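Local atomic coordinates of type-2Ba cytolytic delta-endotoxin (PDB entry 2RCI), a protein that probably kills the larvae of dipteran insects by making pores in the epithelial cell membrane of their midgut. Residues N100-V103 / S104-N108; F14-P18 / Q19-Q23; G33-P37 / L38-F42. All coordinates share one frame; numbering follows the deposited sequence. Where two conformers were deposited one is given.

Interaction 1: N100-V103 / S104-N108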
loop_
_atom_site.group_PDB
_atom_site.type_symbol
_atom_site.label_atom_id
_atom_site.label_comp_id
_atom_site.label_asym_id
_atom_site.label_seq_id
_atom_site.Cartn_x
_atom_site.Cartn_y
_atom_site.Cartn_z
ATOM N N ASN A 100 -5.781 12.569 -2.508
ATOM C CA ASN A 100 -5.633 12.911 -1.093
ATOM C C ASN A 100 -5.600 11.666 -0.185
ATOM O O ASN A 100 -4.748 11.564 0.731
ATOM C CB ASN A 100 -6.758 13.852 -0.643
ATOM C CG ASN A 100 -6.296 14.878 0.364
ATOM O OD1 ASN A 100 -6.870 14.996 1.441
ATOM N ND2 ASN A 100 -5.263 15.631 0.019
ATOM N N SER A 101 -6.538 10.750 -0.428
ATOM C CA SER A 101 -6.591 9.451 0.250
ATOM C C SER A 101 -5.292 8.692 0.069
ATOM O O SER A 101 -4.722 8.151 1.041
ATOM C CB SER A 101 -7.773 8.608 -0.263
ATOM O OG SER A 101 -8.985 9.118 0.262
ATOM N N VAL A 102 -4.798 8.675 -1.162
ATOM C CA VAL A 102 -3.543 7.961 -1.451
ATOM C C VAL A 102 -2.374 8.593 -0.682
ATOM O O VAL A 102 -1.615 7.898 0.007
ATOM C CB VAL A 102 -3.221 7.921 -2.971
ATOM C CG1 VAL A 102 -1.862 7.261 -3.188
ATOM C CG2 VAL A 102 -4.316 7.213 -3.781
ATOM N N VAL A 103 -2.235 9.913 -0.786
ATOM C CA VAL A 103 -1.078 10.601 -0.185
ATOM C C VAL A 103 -1.103 10.519 1.339
ATOM O O VAL A 103 -0.051 10.354 1.968
ATOM C CB VAL A 103 -0.927 12.049 -0.719
ATOM C CG1 VAL A 103 0.127 12.855 0.098
ATOM C CG2 VAL A 103 -0.506 11.989 -2.236
ATOM N N SER A 104 -2.300 10.622 1.938
ATOM C CA SER A 104 -2.438 10.438 3.389
ATOM C C SER A 104 -1.962 9.040 3.797
ATOM O O SER A 104 -1.254 8.864 4.812
ATOM C CB SER A 104 -3.895 10.641 3.831
ATOM O OG SER A 104 -4.035 10.369 5.213
ATOM N N ALA A 105 -2.385 8.042 3.038
ATOM C CA ALA A 105 -1.966 6.642 3.302
ATOM C C ALA A 105 -0.451 6.459 3.153
ATOM O O ALA A 105 0.161 5.809 4.009
ATOM C CB ALA A 105 -2.730 5.655 2.430
ATOM N N ILE A 106 0.156 7.025 2.102
ATOM C CA ILE A 106 1.629 6.971 1.952
ATOM C C ILE A 106 2.324 7.705 3.122
ATOM O O ILE A 106 3.307 7.210 3.678
ATOM C CB ILE A 106 2.130 7.513 0.604
ATOM C CG1 ILE A 106 1.529 6.765 -0.598
ATOM C CG2 ILE A 106 3.722 7.507 0.541
ATOM C CD1 ILE A 106 1.756 7.596 -1.915
ATOM N N THR A 107 1.802 8.869 3.512
ATOM C CA THR A 107 2.368 9.631 4.634
ATOM C C THR A 107 2.342 8.839 5.943
ATOM O O THR A 107 3.333 8.818 6.688
ATOM C CB THR A 107 1.643 10.978 4.795
ATOM O OG1 THR A 107 1.787 11.692 3.575
ATOM C CG2 THR A 107 2.252 11.802 5.956
ATOM N N ASN A 108 1.222 8.162 6.207
ATOM C CA ASN A 108 1.107 7.318 7.385
ATOM C C ASN A 108 1.904 6.001 7.325
ATOM O O ASN A 108 1.992 5.279 8.327
ATOM C CB ASN A 108 -0.381 7.077 7.691
ATOM C CG ASN A 108 -1.060 8.338 8.176
ATOM O OD1 ASN A 108 -0.425 9.167 8.792
ATOM N ND2 ASN A 108 -2.353 8.493 7.886
#

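Interaction 2: F14-P18 / Q19-Q23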
loop_
_atom_site.group_PDB
_atom_site.type_symbol
_atom_site.label_atom_id
_atom_site.label_comp_id
_atom_site.label_asym_id
_atom_site.label_seq_id
_atom_site.Cartn_x
_atom_site.Cartn_y
_atom_site.Cartn_z
ATOM N N PHE A 14 -11.106 2.580 1.475
ATOM C CA PHE A 14 -12.185 2.366 0.536
ATOM C C PHE A 14 -12.465 3.730 -0.070
ATOM O O PHE A 14 -12.689 4.717 0.659
ATOM C CB PHE A 14 -13.441 1.808 1.244
ATOM C CG PHE A 14 -13.298 0.392 1.794
ATOM C CD1 PHE A 14 -13.951 -0.666 1.192
ATOM C CD2 PHE A 14 -12.589 0.150 2.976
ATOM C CE1 PHE A 14 -13.854 -1.980 1.707
ATOM C CE2 PHE A 14 -12.467 -1.154 3.500
ATOM C CZ PHE A 14 -13.104 -2.213 2.857
ATOM N N TYR A 15 -12.350 3.820 -1.385
ATOM C CA TYR A 15 -12.826 4.985 -2.100
ATOM C C TYR A 15 -13.836 4.471 -3.131
ATOM O O TYR A 15 -13.537 4.345 -4.314
ATOM C CB TYR A 15 -11.657 5.745 -2.730
ATOM C CG TYR A 15 -12.019 7.141 -3.166
ATOM C CD1 TYR A 15 -11.848 8.224 -2.301
ATOM C CD2 TYR A 15 -12.502 7.391 -4.461
ATOM C CE1 TYR A 15 -12.179 9.525 -2.704
ATOM C CE2 TYR A 15 -12.843 8.691 -4.861
ATOM C CZ TYR A 15 -12.688 9.745 -3.990
ATOM O OH TYR A 15 -13.024 11.055 -4.386
ATOM N N VAL A 16 -15.037 4.137 -2.646
ATOM C CA VAL A 16 -16.091 3.545 -3.493
ATOM C C VAL A 16 -17.460 4.119 -3.086
ATOM O O VAL A 16 -17.628 4.598 -1.950
ATOM C CB VAL A 16 -16.137 1.961 -3.377
ATOM C CG1 VAL A 16 -14.757 1.323 -3.686
ATOM C CG2 VAL A 16 -16.602 1.525 -1.973
ATOM N N GLU A 17 -18.427 4.065 -4.000
ATOM C CA GLU A 17 -19.826 4.362 -3.664
ATOM C C GLU A 17 -20.380 3.279 -2.732
ATOM O O GLU A 17 -20.006 2.124 -2.840
ATOM C CB GLU A 17 -20.674 4.426 -4.944
ATOM C CG GLU A 17 -20.300 5.545 -5.918
ATOM C CD GLU A 17 -21.218 5.551 -7.150
ATOM O OE1 GLU A 17 -22.443 5.759 -6.985
ATOM O OE2 GLU A 17 -20.723 5.342 -8.267
ATOM N N PRO A 18 -21.298 3.651 -1.812
ATOM C CA PRO A 18 -21.816 2.691 -0.826
ATOM C C PRO A 18 -22.423 1.438 -1.467
ATOM O O PRO A 18 -22.296 0.353 -0.914
ATOM C CB PRO A 18 -22.888 3.491 -0.072
ATOM C CG PRO A 18 -22.521 4.909 -0.265
ATOM C CD PRO A 18 -21.880 4.998 -1.641
ATOM N N GLN A 19 -23.053 1.598 -2.632
ATOM C CA GLN A 19 -23.722 0.481 -3.325
ATOM C C GLN A 19 -22.737 -0.585 -3.797
ATOM O O GLN A 19 -23.134 -1.719 -4.125
ATOM C CB GLN A 19 -24.533 1.016 -4.497
ATOM C CG GLN A 19 -23.664 1.539 -5.621
ATOM C CD GLN A 19 -24.388 2.445 -6.579
ATOM O OE1 GLN A 19 -25.453 2.099 -7.085
ATOM N NE2 GLN A 19 -23.803 3.611 -6.850
ATOM N N TYR A 20 -21.451 -0.218 -3.820
ATOM C CA TYR A 20 -20.406 -1.113 -4.258
ATOM C C TYR A 20 -19.506 -1.578 -3.121
ATOM O O TYR A 20 -18.534 -2.275 -3.381
ATOM C CB TYR A 20 -19.582 -0.472 -5.385
ATOM C CG TYR A 20 -20.393 -0.297 -6.646
ATOM C CD1 TYR A 20 -20.934 -1.405 -7.287
ATOM C CD2 TYR A 20 -20.635 0.966 -7.180
ATOM C CE1 TYR A 20 -21.680 -1.272 -8.447
ATOM C CE2 TYR A 20 -21.399 1.129 -8.339
ATOM C CZ TYR A 20 -21.911 -0.001 -8.967
ATOM O OH TYR A 20 -22.656 0.100 -10.122
ATOM N N ILE A 21 -19.838 -1.206 -1.878
ATOM C CA ILE A 21 -19.070 -1.651 -0.700
ATOM C C ILE A 21 -18.966 -3.191 -0.611
ATOM O O ILE A 21 -17.910 -3.719 -0.246
ATOM C CB ILE A 21 -19.585 -1.012 0.642
ATOM C CG1 ILE A 21 -19.211 0.486 0.716
ATOM C CG2 ILE A 21 -19.003 -1.744 1.849
ATOM C CD1 ILE A 21 -19.722 1.248 2.008
ATOM N N ALA A 22 -20.052 -3.900 -0.941
ATOM C CA ALA A 22 -20.056 -5.380 -0.922
ATOM C C ALA A 22 -18.877 -5.938 -1.732
ATOM O O ALA A 22 -18.129 -6.786 -1.255
ATOM C CB ALA A 22 -21.376 -5.912 -1.487
ATOM N N GLN A 23 -18.743 -5.467 -2.969
ATOM C CA GLN A 23 -17.694 -5.936 -3.883
ATOM C C GLN A 23 -16.294 -5.623 -3.343
ATOM O O GLN A 23 -15.376 -6.454 -3.391
ATOM C CB GLN A 23 -17.886 -5.307 -5.267
ATOM C CG GLN A 23 -16.796 -5.702 -6.292
ATOM C CD GLN A 23 -17.276 -5.535 -7.726
ATOM O OE1 GLN A 23 -18.226 -4.791 -7.996
ATOM N NE2 GLN A 23 -16.620 -6.240 -8.653
#

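Interaction 3: G33-P37 / L38-F42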
loop_
_atom_site.group_PDB
_atom_site.type_symbol
_atom_site.label_atom_id
_atom_site.label_comp_id
_atom_site.label_asym_id
_atom_site.label_seq_id
_atom_site.Cartn_x
_atom_site.Cartn_y
_atom_site.Cartn_z
ATOM N N GLY A 33 -5.427 -13.656 1.435
ATOM C CA GLY A 33 -4.737 -14.890 1.031
ATOM C C GLY A 33 -3.296 -14.710 0.563
ATOM O O GLY A 33 -2.530 -15.685 0.511
ATOM N N ALA A 34 -2.909 -13.479 0.220
ATOM C CA ALA A 34 -1.509 -13.207 -0.174
ATOM C C ALA A 34 -0.547 -12.907 0.996
ATOM O O ALA A 34 0.653 -12.673 0.780
ATOM C CB ALA A 34 -1.458 -12.088 -1.187
ATOM N N ILE A 35 -1.064 -12.894 2.218
ATOM C CA ILE A 35 -0.248 -12.628 3.423
ATOM C C ILE A 35 0.399 -13.926 3.939
ATOM O O ILE A 35 -0.306 -14.911 4.183
ATOM C CB ILE A 35 -1.100 -11.956 4.533
ATOM C CG1 ILE A 35 -1.629 -10.577 4.081
ATOM C CG2 ILE A 35 -0.336 -11.845 5.869
ATOM C CD1 ILE A 35 -0.560 -9.673 3.518
ATOM N N ASP A 36 1.732 -13.941 4.069
ATOM C CA ASP A 36 2.417 -15.103 4.687
ATOM C C ASP A 36 1.972 -15.249 6.146
ATOM O O ASP A 36 1.987 -14.273 6.908
ATOM C CB ASP A 36 3.944 -14.953 4.619
ATOM C CG ASP A 36 4.689 -16.194 5.113
ATOM O OD1 ASP A 36 4.878 -16.370 6.350
ATOM O OD2 ASP A 36 5.092 -17.004 4.247
ATOM N N PRO A 37 1.586 -16.476 6.558
ATOM C CA PRO A 37 1.018 -16.646 7.909
ATOM C C PRO A 37 2.019 -16.401 9.043
ATOM O O PRO A 37 1.606 -16.140 10.191
ATOM C CB PRO A 37 0.549 -18.110 7.911
ATOM C CG PRO A 37 1.480 -18.795 6.936
ATOM C CD PRO A 37 1.660 -17.754 5.827
ATOM N N LEU A 38 3.311 -16.457 8.736
ATOM C CA LEU A 38 4.333 -16.333 9.773
ATOM C C LEU A 38 5.019 -14.975 9.816
ATOM O O LEU A 38 5.128 -14.381 10.888
ATOM C CB LEU A 38 5.379 -17.441 9.640
ATOM C CG LEU A 38 4.867 -18.864 9.875
ATOM C CD1 LEU A 38 6.012 -19.862 9.692
ATOM C CD2 LEU A 38 4.233 -19.005 11.262
ATOM N N THR A 39 5.533 -14.526 8.670
ATOM C CA THR A 39 6.248 -13.239 8.597
ATOM C C THR A 39 5.254 -12.099 8.502
ATOM O O THR A 39 5.579 -10.941 8.841
ATOM C CB THR A 39 7.128 -13.155 7.348
ATOM O OG1 THR A 39 6.284 -13.230 6.188
ATOM C CG2 THR A 39 8.169 -14.295 7.320
ATOM N N LEU A 40 4.053 -12.437 8.011
ATOM C CA LEU A 40 3.002 -11.461 7.693
ATOM C C LEU A 40 3.418 -10.533 6.574
ATOM O O LEU A 40 2.844 -9.454 6.409
ATOM C CB LEU A 40 2.592 -10.658 8.929
ATOM C CG LEU A 40 2.108 -11.528 10.090
ATOM C CD1 LEU A 40 1.867 -10.661 11.300
ATOM C CD2 LEU A 40 0.836 -12.264 9.667
ATOM N N ASN A 41 4.421 -10.947 5.803
ATOM C CA ASN A 41 4.765 -10.219 4.596
ATOM C C ASN A 41 3.684 -10.479 3.533
ATOM O O ASN A 41 2.861 -11.390 3.669
ATOM C CB ASN A 41 6.156 -10.623 4.083
ATOM C CG ASN A 41 6.820 -9.552 3.179
ATOM O OD1 ASN A 41 6.316 -8.438 2.999
ATOM N ND2 ASN A 41 7.970 -9.911 2.608
ATOM N N PHE A 42 3.700 -9.647 2.493
ATOM C CA PHE A 42 2.839 -9.786 1.324
ATOM C C PHE A 42 3.597 -10.613 0.299
ATOM O O PHE A 42 4.783 -10.353 0.020
ATOM C CB PHE A 42 2.548 -8.379 0.804
ATOM C CG PHE A 42 1.673 -8.321 -0.425
ATOM C CD1 PHE A 42 0.297 -8.440 -0.332
ATOM C CD2 PHE A 42 2.245 -8.093 -1.671
ATOM C CE1 PHE A 42 -0.518 -8.345 -1.495
ATOM C CE2 PHE A 42 1.455 -8.015 -2.811
ATOM C CZ PHE A 42 0.075 -8.133 -2.711
#

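Interaction 1: N100-V103 / S104-N108
I106 lies one turn beyond V102 in the alpha-helix 96-110, and the two side chains leave the helix alongside each other in the same direction. Followed outward, the isoleucine first meets backbone: its CB sits beside the carbonyl oxygens of V102 and V103, and CG1 comes to 3.4 Å from V102 O. Because CG1 is turned beside its own backbone N (chi1 -58°), the chain leans back along the helix, and the extended second torsion carries CD1 to 3.9 Å from V102 CG1. This i/i+4 pair belongs to the buried face, where I106 also rests on I81 and I85 of helix 74-89 and A105 packs on I13 and F140 of the sheet. Beneath the side chains runs the regular helical bonding, with I106 N giving to V102 O at 2.9 Å and A105 N to S101 O at 3.1 Å.

T107 adds a side-chain bond to this pattern. V103 O is gripped twice by the one residue, by T107 N from one face of the carbonyl plane and by the hydroxyl from the other. The hydroxyl donates at 2.8 Å from T107 OG1 to V103 O, from a position 36° out of that plane.

Interaction 2: F14-P18 / Q19-Q23
V16 and I21 meet across the turn that leads from strand 11-15 through a short 3-10 segment into helix 21-31. The apolar contacts are few. V16 and I21 cross at about a right angle, with V16 CG2 3.9 Å from I21 CG1. I21 also touches the backbone of P18, its CD1 3.8 Å from P18 CA, and its CG1 passes close to P18 O. A further apolar approach is that of E17 CB to the Y20 ring, 4.1 Å from Y20 CD2. One face of that ring carries the aliphatic part of its own neighbour, with Q19 CG, held between backbone N and carbonyl carbon (chi1 70°), lying above it near the rim. Y20 further touches Q143, L193 and M151, which ties the turn to the sheet and to the chain's C-terminal part.

The two hydrogen bonds of the backbone join residues three apart, the 3-10 pattern. Y20 N donates to E17 O at 2.9 Å, and the same step, one residue on, pairs I21 N with P18 O. Among the side chains, that of E17 runs alongside that of Q19, carboxylate and amide planes 76° apart, and E17 OE2 is hydrogen-bonded to Q143 NE2. The second backbone bond is the more bent at its acceptor: I21 N lies 3.1 Å from P18 O, 67° out of the carbonyl plane.

Interaction 3: G33-P37 / L38-F42
D36 and T39 face one another across the end of a hairpin-like loop between helices 21-31 and 44-53, a tight reversal built on an Asx turn. The two side chains cross obliquely, T39 OG1 coming to 3.3 Å from D36 CB. With CG anti to its backbone N (chi1 -174°), the aspartate folds its carboxylate over the turn, where OD1 accepts two backbone N-H groups. L38 N donates at 2.9 Å to D36 OD1 and T39 N at 3.0 Å to the same atom, both on the anti side of the carboxylate but from opposite faces of its plane. Two donors on one oxygen fix the rotation of the group and would probably stabilise its negative charge. T39 in turn forms an ST turn: its OG1 lies between backbone N and carbonyl carbon and accepts the N-H of N41. The residue between them, L40, has a positive phi of 64°, and its N makes a weak bond to D36 O.

Behind the reversal the two arms run antiparallel and are joined by a single bridge, in which I35 and F42 form a non-hydrogen-bonded pair. D36 N to N41 O, at 2.8 Å, closes it on one side, and a backbone bond between A34 and N43 on the other. The side chains here are apolar. I35 sends its two ends different ways, CG2 toward L40 CD2 and CD1 to the edge of the F42 ring, near its plane. A34 CB adds a second approach to that ring, which packs inward on P155, A157 and A47. N41 points elsewhere, its ND2 hydrogen-bonded to E159 OE2. At the bridge itself, I35 CA makes a CA-H...O contact of 3.4 Å with N41 O.

Overall arrangement
The contacts follow one another along the chain, 14-23 first, then 33-42 and 100-108, in a fold whose sheet is flanked by two helical layers. Interaction 1 and interaction 3 are partly buried and stand on opposite sides of the chain's centre, their centres about 23 Å apart. Interaction 2 is a surface contact, about 19 Å from interaction 1 between centres, yet the two meet where S101 OG touches Y15 CD1 at 3.9 Å. Regular helix bonding with a buried apolar face marks the first, i to i+3 backbone bonds of a 3-10 turn the second, and a carboxylate gripping backbone N-H groups the third. Interaction 2 takes in the start of helix 21-31, and interaction 3 lies in the loop that follows it.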